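Local coordinates for protein TipC2 (Streptococcus intermedius B196, PDB 6DHX) that probably acts as an immunity protein (antitoxin) that recognises and neutralises an antibacterial toxin exported by the type VII secretion system, at residues 135-138 / 139-143; 147-150 / 151-155. All blocks are in the same frame, centred on the assembly; numbering follows the deposited sequence.

Interaction 1: 135-138 / 139-143; sequences EDET and QVRAY
The Glu137 carboxylate stands oblique to the Arg141 guanidinium, their planes 65° apart, while the two chains run alongside each other. A water sits at the guanidinium edge, in its plane, accepting from Arg141 NH1 at 2.7 Å and donating to Glu137 OE2. Glu137 OE2 and Arg141 NH1 are 4.3 Å apart, too far for a direct salt bridge. Lower down, the aliphatic parts touch, Glu137 CG lying 3.9 Å from Arg141 CD. The long, flexible chains suit this i to i+4 spacing on helix 137-146. Glu137 OE1 is also hydrogen-bonded to Gln191, and Arg141 makes a cation-pi contact with Trp195, tying the helix to the C-terminal segment.

At the helix start Asp136 is the N-cap. Its OD1 reaches forward to Thr138 N (3.1 Å) and Gln139 N (3.3 Å), both bonds weak; a chi1 of 177° places CG beside the carbonyl carbon. Asp136 O takes Val140 N at 2.9 Å in a nearly straight bond, and Val140 packs on Val121. A short acid suits the cap: its carboxylate accepts first-turn N-H groups, and its charge would be favoured by the positive end of the helix dipole. The water-linked attraction of Glu137 and Arg141 is probably weaker than a direct salt bridge.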
ATOM      1  N   GLU A 135      -7.399  14.093  -5.497  1.00 35.65           N
ATOM      2  CA  GLU A 135      -5.982  14.040  -5.163  1.00 33.24           C
ATOM      3  C   GLU A 135      -5.334  15.411  -5.052  1.00 31.38           C
ATOM      4  O   GLU A 135      -4.261  15.515  -4.455  1.00 28.89           O
ATOM      5  CB  GLU A 135      -5.181  13.213  -6.195  1.00 38.14           C
ATOM      6  CG  GLU A 135      -5.941  12.881  -7.452  1.00 56.62           C
ATOM      7  CD  GLU A 135      -6.216  11.380  -7.590  1.00 76.35           C
ATOM      8  OE1 GLU A 135      -6.193  10.866  -8.730  1.00 82.10           O
ATOM      9  OE2 GLU A 135      -6.456  10.713  -6.560  1.00 80.01           O
ATOM     10  N   ASP A 136      -5.954  16.464  -5.572  1.00 28.17           N
ATOM     11  CA  ASP A 136      -5.353  17.781  -5.447  1.00 26.33           C
ATOM     12  C   ASP A 136      -5.128  18.168  -3.987  1.00 31.97           C
ATOM     13  O   ASP A 136      -6.041  18.100  -3.168  1.00 29.59           O
ATOM     14  CB  ASP A 136      -6.262  18.824  -6.129  1.00 28.44           C
ATOM     15  CG  ASP A 136      -5.732  20.250  -5.977  1.00 37.32           C
ATOM     16  OD1 ASP A 136      -6.118  20.925  -4.996  1.00 36.84           O
ATOM     17  OD2 ASP A 136      -4.925  20.662  -6.836  1.00 34.08           O
ATOM     18  N   GLU A 137      -3.904  18.591  -3.665  1.00 27.86           N
ATOM     19  CA  GLU A 137      -3.538  18.790  -2.260  1.00 34.67           C
ATOM     20  C   GLU A 137      -4.499  19.723  -1.527  1.00 32.23           C
ATOM     21  O   GLU A 137      -4.895  19.456  -0.381  1.00 30.72           O
ATOM     22  CB  GLU A 137      -2.120  19.338  -2.150  1.00 37.88           C
ATOM     23  CG  GLU A 137      -1.635  19.429  -0.722  1.00 40.75           C
ATOM     24  CD  GLU A 137      -0.119  19.370  -0.644  1.00 51.63           C
ATOM     25  OE1 GLU A 137       0.479  18.349  -1.097  1.00 43.92           O
ATOM     26  OE2 GLU A 137       0.467  20.364  -0.147  1.00 54.07           O
ATOM     27  N   THR A 138      -4.856  20.862  -2.142  1.00 27.95           N
ATOM     28  CA  THR A 138      -5.706  21.800  -1.423  1.00 29.24           C
ATOM     29  C   THR A 138      -7.057  21.166  -1.101  1.00 29.24           C
ATOM     30  O   THR A 138      -7.603  21.358  -0.012  1.00 30.88           O
ATOM     31  CB  THR A 138      -5.938  23.071  -2.240  1.00 31.72           C
ATOM     32  OG1 THR A 138      -4.680  23.582  -2.706  1.00 33.85           O
ATOM     33  CG2 THR A 138      -6.668  24.083  -1.359  1.00 29.44           C
ATOM     34  N   GLN A 139      -7.627  20.437  -2.065  1.00 29.60           N
ATOM     35  CA  GLN A 139      -8.922  19.801  -1.833  1.00 30.60           C
ATOM     36  C   GLN A 139      -8.798  18.727  -0.759  1.00 29.51           C
ATOM     37  O   GLN A 139      -9.628  18.655   0.154  1.00 31.73           O
ATOM     38  CB  GLN A 139      -9.436  19.193  -3.147  1.00 33.08           C
ATOM     39  CG  GLN A 139      -9.987  20.251  -4.156  1.00 33.74           C
ATOM     40  CD  GLN A 139     -11.481  20.456  -3.993  1.00 33.39           C
ATOM     41  OE1 GLN A 139     -12.226  19.478  -3.798  1.00 37.05           O
ATOM     42  NE2 GLN A 139     -11.932  21.710  -4.067  1.00 32.24           N
ATOM     43  N   VAL A 140      -7.749  17.907  -0.843  1.00 28.08           N
ATOM     44  CA  VAL A 140      -7.572  16.844   0.147  1.00 28.79           C
ATOM     45  C   VAL A 140      -7.479  17.440   1.544  1.00 32.55           C
ATOM     46  O   VAL A 140      -8.172  16.999   2.477  1.00 33.60           O
ATOM     47  CB  VAL A 140      -6.331  16.000  -0.171  1.00 27.34           C
ATOM     48  CG1 VAL A 140      -6.020  15.023   1.036  1.00 27.92           C
ATOM     49  CG2 VAL A 140      -6.551  15.155  -1.447  1.00 28.60           C
ATOM     50  N   ARG A 141      -6.619  18.455   1.715  1.00 30.54           N
ATOM     51  CA  ARG A 141      -6.477  19.058   3.036  1.00 32.03           C
ATOM     52  C   ARG A 141      -7.782  19.685   3.529  1.00 36.83           C
ATOM     53  O   ARG A 141      -8.052  19.659   4.734  1.00 35.67           O
ATOM     54  CB  ARG A 141      -5.345  20.088   3.046  1.00 29.48           C
ATOM     55  CG  ARG A 141      -3.975  19.425   2.836  1.00 31.59           C
ATOM     56  CD  ARG A 141      -2.842  20.459   2.854  1.00 38.68           C
ATOM     57  NE  ARG A 141      -2.573  20.967   4.199  1.00 38.63           N
ATOM     58  CZ  ARG A 141      -1.588  21.824   4.500  1.00 39.78           C
ATOM     59  NH1 ARG A 141      -0.765  22.274   3.557  1.00 39.90           N
ATOM     60  NH2 ARG A 141      -1.404  22.190   5.764  1.00 42.15           N
ATOM     61  N   ALA A 142      -8.622  20.222   2.637  1.00 31.49           N
ATOM     62  CA  ALA A 142      -9.911  20.751   3.091  1.00 32.64           C
ATOM     63  C   ALA A 142     -10.792  19.651   3.693  1.00 37.43           C
ATOM     64  O   ALA A 142     -11.464  19.873   4.714  1.00 37.39           O
ATOM     65  CB  ALA A 142     -10.647  21.464   1.948  1.00 33.18           C
ATOM     66  N   TYR A 143     -10.830  18.476   3.055  1.00 34.51           N
ATOM     67  CA  TYR A 143     -11.594  17.372   3.622  1.00 40.00           C
ATOM     68  C   TYR A 143     -11.005  16.947   4.951  1.00 37.46           C
ATOM     69  O   TYR A 143     -11.748  16.645   5.897  1.00 37.67           O
ATOM     70  CB  TYR A 143     -11.635  16.177   2.663  1.00 34.62           C
ATOM     71  CG  TYR A 143     -12.599  16.354   1.539  1.00 37.45           C
ATOM     72  CD1 TYR A 143     -13.964  16.108   1.718  1.00 41.21           C
ATOM     73  CD2 TYR A 143     -12.153  16.809   0.295  1.00 35.46           C
ATOM     74  CE1 TYR A 143     -14.861  16.316   0.679  1.00 44.12           C
ATOM     75  CE2 TYR A 143     -13.031  17.023  -0.740  1.00 36.90           C
ATOM     76  CZ  TYR A 143     -14.375  16.765  -0.553  1.00 40.55           C
ATOM     77  OH  TYR A 143     -15.229  16.964  -1.610  1.00 45.04           O
TER
HETATM   78  O   HOH W   1      -0.916  22.521   0.843  1.00 52.59           O

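Interaction 2: 147-150 / 151-155; sequences YGIT and AKDLD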
ATOM      1  N   TYR A 147     -13.049  17.034   8.690  1.00 42.47           N
ATOM      2  CA  TYR A 147     -13.313  15.892   9.540  1.00 44.62           C
ATOM      3  C   TYR A 147     -12.317  15.755  10.688  1.00 46.87           C
ATOM      4  O   TYR A 147     -12.312  14.723  11.367  1.00 54.37           O
ATOM      5  CB  TYR A 147     -13.367  14.629   8.675  1.00 47.73           C
ATOM      6  CG  TYR A 147     -14.576  14.683   7.774  1.00 45.04           C
ATOM      7  CD1 TYR A 147     -15.855  14.564   8.309  1.00 50.57           C
ATOM      8  CD2 TYR A 147     -14.457  14.881   6.415  1.00 41.65           C
ATOM      9  CE1 TYR A 147     -16.970  14.645   7.511  1.00 51.05           C
ATOM     10  CE2 TYR A 147     -15.584  14.985   5.599  1.00 46.45           C
ATOM     11  CZ  TYR A 147     -16.836  14.841   6.159  1.00 50.15           C
ATOM     12  OH  TYR A 147     -17.969  14.918   5.380  1.00 55.23           O
ATOM     13  N   GLY A 148     -11.495  16.773  10.933  1.00 44.23           N
ATOM     14  CA  GLY A 148     -10.581  16.768  12.066  1.00 46.59           C
ATOM     15  C   GLY A 148      -9.434  15.771  12.008  1.00 45.30           C
ATOM     16  O   GLY A 148      -9.025  15.248  13.042  1.00 50.37           O
ATOM     17  N   ILE A 149      -8.878  15.522  10.828  1.00 42.32           N
ATOM     18  CA  ILE A 149      -7.780  14.580  10.671  1.00 38.30           C
ATOM     19  C   ILE A 149      -6.474  15.357  10.560  1.00 40.44           C
ATOM     20  O   ILE A 149      -6.263  16.092   9.592  1.00 40.54           O
ATOM     21  CB  ILE A 149      -7.998  13.707   9.435  1.00 40.10           C
ATOM     22  CG1 ILE A 149      -9.349  13.017   9.569  1.00 46.68           C
ATOM     23  CG2 ILE A 149      -6.837  12.716   9.286  1.00 35.10           C
ATOM     24  CD1 ILE A 149      -9.719  12.239   8.381  1.00 53.39           C
ATOM     25  N   THR A 150      -5.585  15.173  11.532  1.00 39.37           N
ATOM     26  CA  THR A 150      -4.325  15.898  11.567  1.00 40.76           C
ATOM     27  C   THR A 150      -3.213  15.088  10.931  1.00 45.52           C
ATOM     28  O   THR A 150      -3.349  13.884  10.679  1.00 43.98           O
ATOM     29  CB  THR A 150      -3.945  16.226  13.012  1.00 45.24           C
ATOM     30  OG1 THR A 150      -3.697  15.003  13.715  1.00 47.16           O
ATOM     31  CG2 THR A 150      -5.086  17.020  13.706  1.00 47.02           C
ATOM     32  N   ALA A 151      -2.072  15.750  10.705  1.00 40.40           N
ATOM     33  CA  ALA A 151      -0.901  14.985  10.266  1.00 41.06           C
ATOM     34  C   ALA A 151      -0.545  13.887  11.267  1.00 44.09           C
ATOM     35  O   ALA A 151      -0.126  12.781  10.879  1.00 42.88           O
ATOM     36  CB  ALA A 151       0.286  15.927  10.058  1.00 43.51           C
ATOM     37  N   LYS A 152      -0.708  14.165  12.559  1.00 45.22           N
ATOM     38  CA  LYS A 152      -0.428  13.145  13.570  1.00 46.16           C
ATOM     39  C   LYS A 152      -1.406  11.982  13.450  1.00 38.91           C
ATOM     40  O   LYS A 152      -1.021  10.821  13.627  1.00 40.51           O
ATOM     41  CB  LYS A 152      -0.476  13.784  14.961  1.00 52.38           C
ATOM     42  CG  LYS A 152       0.359  13.087  16.007  1.00 61.64           C
ATOM     43  CD  LYS A 152       1.042  14.111  16.916  1.00 66.65           C
ATOM     44  CE  LYS A 152       0.258  14.358  18.168  1.00 70.41           C
ATOM     45  NZ  LYS A 152       0.891  15.436  18.999  1.00 79.57           N
ATOM     46  N   ASP A 153      -2.670  12.267  13.103  1.00 39.57           N
ATOM     47  CA  ASP A 153      -3.614  11.188  12.814  1.00 37.45           C
ATOM     48  C   ASP A 153      -3.181  10.368  11.593  1.00 31.40           C
ATOM     49  O   ASP A 153      -3.339   9.139  11.580  1.00 34.09           O
ATOM     50  CB  ASP A 153      -5.010  11.753  12.594  1.00 38.40           C
ATOM     51  CG  ASP A 153      -5.577  12.430  13.847  1.00 45.62           C
ATOM     52  OD1 ASP A 153      -5.190  12.055  14.978  1.00 46.07           O
ATOM     53  OD2 ASP A 153      -6.408  13.338  13.700  1.00 44.90           O
ATOM     54  N   LEU A 154      -2.704  11.033  10.534  1.00 35.94           N
ATOM     55  CA  LEU A 154      -2.244  10.285   9.366  1.00 32.85           C
ATOM     56  C   LEU A 154      -1.087   9.357   9.734  1.00 34.10           C
ATOM     57  O   LEU A 154      -1.029   8.203   9.279  1.00 30.96           O
ATOM     58  CB  LEU A 154      -1.812  11.227   8.252  1.00 30.83           C
ATOM     59  CG  LEU A 154      -2.944  12.100   7.707  1.00 33.58           C
ATOM     60  CD1 LEU A 154      -2.403  13.085   6.693  1.00 34.93           C
ATOM     61  CD2 LEU A 154      -4.053  11.238   7.125  1.00 32.00           C
ATOM     62  N   ASP A 155      -0.158   9.845  10.559  1.00 29.45           N
ATOM     63  CA  ASP A 155       0.927   8.996  11.045  1.00 32.17           C
ATOM     64  C   ASP A 155       0.381   7.810  11.810  1.00 30.37           C
ATOM     65  O   ASP A 155       0.869   6.688  11.655  1.00 29.89           O
ATOM     66  CB  ASP A 155       1.865   9.786  11.961  1.00 37.46           C
ATOM     67  CG  ASP A 155       2.702  10.815  11.211  1.00 43.20           C
ATOM     68  OD1 ASP A 155       2.986  10.609  10.019  1.00 37.74           O
ATOM     69  OD2 ASP A 155       3.053  11.845  11.832  1.00 45.10           O
TER
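Thr150 meets Asp153 through all three atoms of its side chain. Its CB lies 3.9 Å from Asp153 OD2, and CG2 is equally near that oxygen. The tip, OG1, stands between the backbone N and the carbonyl carbon (chi1 65°), which brings it to Asp153 N, from which it accepts at 3.0 Å. A threonine suits this N-cap because its hydroxyl is close enough to the backbone to replace a carbonyl that the first turn lacks.

The aspartate repays the bond. Thr150 N donates to Asp153 OD2 at 3.0 Å, almost straight (173°), meeting the oxygen from above the carboxylate plane. These reciprocal bonds make a capping box at the start of helix 151-173. Just before it, Gly148, with positive phi, is the C-prime residue of the Schellman motif that ends helix 137-146; glycine takes up that backbone shape readily.

Between the two motifs, Ile149 turns its CG2 onto Leu154 CD2 at 3.8 Å, the two branched side chains crossing at about a right angle. Ile149 also packs on Ile98 and Leu154 on Ile106, so apolar residues suit the side facing the sheet. Leu154 N closes the first turn on Thr150 O at 2.9 Å.

How the interactions relate
Interactions 1 and 2 open successive helices, 137-146 and 151-173, with centres about 13 Å apart on the same side of the chain's centre. Both are surface contacts, each having a single buried residue, Val140 in the first and Leu154 in the second, packed on the sheet. The caps differ in chemistry: a carboxylate with weak bonds in 135-143, but in 147-155 a hydroxyl and a carboxylate that each accept the other residue's backbone N-H. Interaction 1 adds a charged, water-bridged pair, interaction 2 an apolar contact between Ile149 and Leu154. Residues 135-138 lead from strand 130-134 into their helix, whereas 147-150 ends one helix and starts the next. The C-terminal segment meets both, through Gln191 and Trp195 at the first and Trp192 and Trp195 at the second.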